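Local coordinates for uric acid degradation bifunctional protein PucL (Bacillus subtilis, PDB 6A4M), which probably oxidises urate with molecular oxygen as its urate oxidase half and decarboxylates a later intermediate of the same uric acid degradation pathway, at residues A92-I105 / L144-T156. Residues are numbered along the deposited sequence; the frame is centred on the assembly and turned at random.
Sequences AHRFLDTYSHMDTI and LKAERSGNTITIT
At the C-terminal end of helix 84-98, the turn that leads into strand 104-121 is tied to the neighbouring hairpin by Arg148, whose guanidinium reaches the turn and binds one carbonyl of the helix end and one of the loop. Arg148 NH2 donates to Leu96 O at 2.9 Å, from the last turn of the helix, and to Met102 O at 2.8 Å, just ahead of the strand. Arg148 NE also donates to Met102 O (3.2 Å, N-H...O 138°), which is therefore gripped side-on by two nitrogens. Both carbonyls lie close to the guanidinium plane, an arrangement that suits arginine, with its several N-H groups directed outward in one plane. CG stands opposite the backbone N (chi1 -171°), sending the chain toward the turn, and a bend at chi3 (-60°) turns the guanidinium so that its edge faces Leu96 O and Met102 O. Asp103 adds a long salt bridge, its carboxylate nearly perpendicular to the guanidinium.

The fold here is the antiparallel sheet of the T-fold, the architecture of urate oxidases, with helices packed on one face. Ile105 and Ala146 form a hydrogen-bonded pair, N to O in both directions, and Asp103 O receives Arg148 N. On the helix-facing side, small Ala146 lets the helix come near: Leu96 CD1 lies 4.0 Å from Ala146 CB and 3.6 Å from Ile153 CG2, while Ala92 CB meets Leu144 CD2. Branched Ile153 divides its atoms: CG2 lies over one face of the His93 ring, toward its rim, and CD1 sits 3.8 Å from His93 ND1. On the other face, Thr104 CG2 packs against the aliphatic parts of Lys145 and Glu147, whose long chains carry their charges beyond it.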
loop_
_atom_site.group_PDB
_atom_site.type_symbol
_atom_site.label_atom_id
_atom_site.label_comp_id
_atom_site.label_asym_id
_atom_site.label_seq_id
_atom_site.Cartn_x
_atom_site.Cartn_y
_atom_site.Cartn_z
ATOM N N ALA A 92 13.784 7.109 10.548
ATOM C CA ALA A 92 13.196 7.723 11.748
ATOM C C ALA A 92 14.146 7.644 12.939
ATOM O O ALA A 92 14.441 8.660 13.568
ATOM C CB ALA A 92 11.871 7.061 12.100
ATOM N N HIS A 93 14.614 6.429 13.230
ATOM C CA HIS A 93 15.582 6.185 14.312
ATOM C C HIS A 93 16.870 6.996 14.146
ATOM O O HIS A 93 17.322 7.646 15.093
ATOM C CB HIS A 93 15.922 4.690 14.425
ATOM C CG HIS A 93 15.009 3.931 15.336
ATOM N ND1 HIS A 93 15.411 3.460 16.566
ATOM C CD2 HIS A 93 13.709 3.573 15.203
ATOM C CE1 HIS A 93 14.402 2.840 17.150
ATOM N NE2 HIS A 93 13.356 2.894 16.345
ATOM N N ARG A 94 17.438 6.964 12.942
ATOM C CA ARG A 94 18.695 7.662 12.661
ATOM C C ARG A 94 18.571 9.188 12.712
ATOM O O ARG A 94 19.532 9.859 13.089
ATOM C CB ARG A 94 19.293 7.216 11.313
ATOM C CG ARG A 94 19.646 5.728 11.199
ATOM C CD ARG A 94 20.339 5.158 12.430
ATOM N NE ARG A 94 21.532 5.935 12.768
ATOM C CZ ARG A 94 22.097 6.020 13.976
ATOM N NH1 ARG A 94 21.605 5.366 15.028
ATOM N NH2 ARG A 94 23.185 6.772 14.128
ATOM N N PHE A 95 17.407 9.727 12.337
ATOM C CA PHE A 95 17.127 11.168 12.494
ATOM C C PHE A 95 17.114 11.578 13.970
ATOM O O PHE A 95 17.749 12.557 14.352
ATOM C CB PHE A 95 15.784 11.570 11.851
ATOM C CG PHE A 95 15.905 12.161 10.470
ATOM C CD1 PHE A 95 16.654 13.315 10.255
ATOM C CD2 PHE A 95 15.228 11.595 9.390
ATOM C CE1 PHE A 95 16.754 13.874 8.989
ATOM C CE2 PHE A 95 15.323 12.151 8.120
ATOM C CZ PHE A 95 16.087 13.292 7.920
ATOM N N LEU A 96 16.378 10.827 14.785
ATOM C CA LEU A 96 16.280 11.108 16.220
ATOM C C LEU A 96 17.612 10.899 16.953
ATOM O O LEU A 96 17.949 11.675 17.847
ATOM C CB LEU A 96 15.178 10.258 16.862
ATOM C CG LEU A 96 13.749 10.577 16.402
ATOM C CD1 LEU A 96 12.792 9.452 16.774
ATOM C CD2 LEU A 96 13.262 11.902 16.976
ATOM N N ASP A 97 18.367 9.870 16.564
ATOM C CA ASP A 97 19.666 9.581 17.185
ATOM C C ASP A 97 20.788 10.565 16.823
ATOM O O ASP A 97 21.725 10.720 17.608
ATOM C CB ASP A 97 20.120 8.148 16.863
ATOM C CG ASP A 97 19.302 7.083 17.592
ATOM O OD1 ASP A 97 18.621 7.398 18.590
ATOM O OD2 ASP A 97 19.357 5.910 17.168
ATOM N N THR A 98 20.707 11.217 15.658
ATOM C CA THR A 98 21.764 12.153 15.210
ATOM C C THR A 98 21.422 13.655 15.299
ATOM O O THR A 98 22.316 14.487 15.144
ATOM C CB THR A 98 22.246 11.824 13.778
ATOM O OG1 THR A 98 21.168 11.969 12.846
ATOM C CG2 THR A 98 22.796 10.402 13.713
ATOM N N TYR A 99 20.153 13.993 15.544
ATOM C CA TYR A 99 19.716 15.382 15.748
ATOM C C TYR A 99 19.060 15.508 17.129
ATOM O O TYR A 99 17.962 14.989 17.347
ATOM C CB TYR A 99 18.725 15.798 14.659
ATOM C CG TYR A 99 19.313 15.881 13.263
ATOM C CD1 TYR A 99 19.435 14.742 12.461
ATOM C CD2 TYR A 99 19.735 17.104 12.733
ATOM C CE1 TYR A 99 19.968 14.816 11.180
ATOM C CE2 TYR A 99 20.270 17.188 11.451
ATOM C CZ TYR A 99 20.383 16.041 10.678
ATOM O OH TYR A 99 20.911 16.117 9.408
ATOM N N SER A 100 19.730 16.204 18.049
ATOM C CA SER A 100 19.314 16.248 19.460
ATOM C C SER A 100 18.064 17.084 19.736
ATOM O O SER A 100 17.222 16.688 20.547
ATOM C CB SER A 100 20.461 16.758 20.335
ATOM O OG SER A 100 20.940 18.013 19.882
ATOM N N HIS A 101 17.954 18.234 19.071
ATOM C CA HIS A 101 16.833 19.164 19.292
ATOM C C HIS A 101 15.498 18.673 18.722
ATOM O O HIS A 101 14.439 19.138 19.142
ATOM C CB HIS A 101 17.171 20.550 18.737
ATOM C CG HIS A 101 18.328 21.201 19.429
ATOM N ND1 HIS A 101 19.549 21.392 18.820
ATOM C CD2 HIS A 101 18.457 21.676 20.691
ATOM C CE1 HIS A 101 20.377 21.972 19.670
ATOM N NE2 HIS A 101 19.739 22.155 20.813
ATOM N N MET A 102 15.559 17.744 17.769
ATOM C CA MET A 102 14.374 17.098 17.209
ATOM C C MET A 102 13.709 16.186 18.242
ATOM O O MET A 102 14.356 15.289 18.784
ATOM C CB MET A 102 14.779 16.274 15.985
ATOM C CG MET A 102 13.634 15.621 15.231
ATOM S SD MET A 102 14.236 14.427 14.026
ATOM C CE MET A 102 15.281 15.467 13.005
ATOM N N ASP A 103 12.420 16.420 18.494
ATOM C CA ASP A 103 11.621 15.611 19.428
ATOM C C ASP A 103 10.628 14.672 18.726
ATOM O O ASP A 103 10.417 13.547 19.183
ATOM C CB ASP A 103 10.863 16.526 20.402
ATOM C CG ASP A 103 11.794 17.408 21.232
ATOM O OD1 ASP A 103 12.912 16.964 21.575
ATOM O OD2 ASP A 103 11.405 18.553 21.544
ATOM N N THR A 104 10.018 15.138 17.636
ATOM C CA THR A 104 9.024 14.373 16.879
ATOM C C THR A 104 9.446 14.256 15.412
ATOM O O THR A 104 10.117 15.146 14.879
ATOM C CB THR A 104 7.642 15.058 16.943
ATOM O OG1 THR A 104 7.355 15.439 18.292
ATOM C CG2 THR A 104 6.536 14.124 16.452
ATOM N N ILE A 105 9.055 13.153 14.774
ATOM C CA ILE A 105 9.238 12.974 13.331
ATOM C C ILE A 105 8.076 12.170 12.734
ATOM O O ILE A 105 7.685 11.140 13.279
ATOM C CB ILE A 105 10.602 12.318 12.983
ATOM C CG1 ILE A 105 10.803 12.260 11.460
ATOM C CG2 ILE A 105 10.733 10.925 13.590
ATOM C CD1 ILE A 105 12.238 12.018 11.039
ATOM N N LEU A 144 4.840 6.540 9.260
ATOM C CA LEU A 144 5.458 6.225 10.541
ATOM C C LEU A 144 5.660 7.504 11.329
ATOM O O LEU A 144 6.253 8.456 10.818
ATOM C CB LEU A 144 6.808 5.543 10.327
ATOM C CG LEU A 144 7.578 5.113 11.581
ATOM C CD1 LEU A 144 6.886 3.948 12.270
ATOM C CD2 LEU A 144 8.998 4.737 11.220
ATOM N N LYS A 145 5.176 7.512 12.571
ATOM C CA LYS A 145 5.371 8.633 13.482
ATOM C C LYS A 145 6.109 8.138 14.725
ATOM O O LYS A 145 5.661 7.188 15.371
ATOM C CB LYS A 145 4.028 9.265 13.858
ATOM C CG LYS A 145 4.143 10.753 14.131
ATOM C CD LYS A 145 3.034 11.320 15.004
ATOM C CE LYS A 145 3.386 12.736 15.453
ATOM N NZ LYS A 145 2.191 13.541 15.826
ATOM N N ALA A 146 7.234 8.780 15.049
ATOM C CA ALA A 146 8.069 8.402 16.193
ATOM C C ALA A 146 8.405 9.616 17.062
ATOM O O ALA A 146 8.634 10.712 16.545
ATOM C CB ALA A 146 9.342 7.731 15.711
ATOM N N GLU A 147 8.439 9.401 18.379
ATOM C CA GLU A 147 8.694 10.461 19.365
ATOM C C GLU A 147 9.856 10.114 20.290
ATOM O O GLU A 147 10.230 8.948 20.430
ATOM C CB GLU A 147 7.440 10.721 20.208
ATOM C CG GLU A 147 6.430 11.651 19.551
ATOM C CD GLU A 147 5.156 11.832 20.364
ATOM O OE1 GLU A 147 5.205 11.751 21.614
ATOM O OE2 GLU A 147 4.094 12.067 19.744
ATOM N N ARG A 148 10.412 11.150 20.915
ATOM C CA ARG A 148 11.432 11.008 21.951
ATOM C C ARG A 148 10.750 11.021 23.323
ATOM O O ARG A 148 10.143 12.027 23.700
ATOM C CB ARG A 148 12.440 12.158 21.849
ATOM C CG ARG A 148 13.672 12.006 22.728
ATOM C CD ARG A 148 14.517 13.272 22.730
ATOM N NE ARG A 148 15.004 13.638 21.397
ATOM C CZ ARG A 148 15.988 13.024 20.732
ATOM N NH1 ARG A 148 16.625 11.969 21.244
ATOM N NH2 ARG A 148 16.338 13.467 19.525
ATOM N N SER A 149 10.836 9.907 24.052
ATOM C CA SER A 149 10.273 9.807 25.410
ATOM C C SER A 149 10.845 8.592 26.170
ATOM O O SER A 149 10.485 7.455 25.854
ATOM C CB SER A 149 8.740 9.718 25.369
ATOM O OG SER A 149 8.301 8.461 24.885
ATOM N N GLY A 150 11.744 8.786 27.138
ATOM C CA GLY A 150 12.447 10.049 27.417
ATOM C C GLY A 150 13.883 9.692 27.721
ATOM O O GLY A 150 14.415 10.046 28.774
ATOM N N ASN A 151 14.506 9.056 26.729
ATOM C CA ASN A 151 15.670 8.150 26.855
ATOM C C ASN A 151 15.523 6.956 25.888
ATOM O O ASN A 151 16.501 6.256 25.609
ATOM C CB ASN A 151 15.890 7.605 28.283
ATOM C CG ASN A 151 17.255 6.971 28.460
ATOM O OD1 ASN A 151 17.377 5.772 28.710
ATOM N ND2 ASN A 151 18.291 7.777 28.313
ATOM N N THR A 152 14.298 6.704 25.413
ATOM C CA THR A 152 14.039 5.731 24.346
ATOM C C THR A 152 13.113 6.330 23.277
ATOM O O THR A 152 12.384 7.296 23.536
ATOM C CB THR A 152 13.444 4.417 24.909
ATOM O OG1 THR A 152 13.242 3.479 23.845
ATOM C CG2 THR A 152 12.113 4.655 25.643
ATOM N N ILE A 153 13.158 5.745 22.081
ATOM C CA ILE A 153 12.330 6.172 20.952
ATOM C C ILE A 153 11.048 5.332 20.939
ATOM O O ILE A 153 11.110 4.100 20.945
ATOM C CB ILE A 153 13.095 6.041 19.611
ATOM C CG1 ILE A 153 14.293 7.005 19.590
ATOM C CG2 ILE A 153 12.178 6.320 18.420
ATOM C CD1 ILE A 153 15.393 6.615 18.624
ATOM N N THR A 154 9.898 6.008 20.916
ATOM C CA THR A 154 8.585 5.351 20.915
ATOM C C THR A 154 7.855 5.627 19.594
ATOM O O THR A 154 7.916 6.741 19.068
ATOM C CB THR A 154 7.712 5.778 22.129
ATOM O OG1 THR A 154 6.454 5.093 22.081
ATOM C CG2 THR A 154 7.451 7.288 22.170
ATOM N N ILE A 155 7.187 4.601 19.065
ATOM C CA ILE A 155 6.385 4.717 17.847
ATOM C C ILE A 155 4.962 5.120 18.239
ATOM O O ILE A 155 4.267 4.360 18.913
ATOM C CB ILE A 155 6.353 3.384 17.056
ATOM C CG1 ILE A 155 7.774 2.891 16.729
ATOM C CG2 ILE A 155 5.511 3.521 15.787
ATOM C CD1 ILE A 155 8.630 3.869 15.952
ATOM N N THR A 156 4.533 6.303 17.799
ATOM C CA THR A 156 3.208 6.855 18.164
ATOM C C THR A 156 2.125 6.428 17.165
ATOM O O THR A 156 0.981 6.172 17.557
ATOM C CB THR A 156 3.185 8.408 18.390
ATOM O OG1 THR A 156 1.985 8.970 17.839
ATOM C CG2 THR A 156 4.373 9.148 17.774
#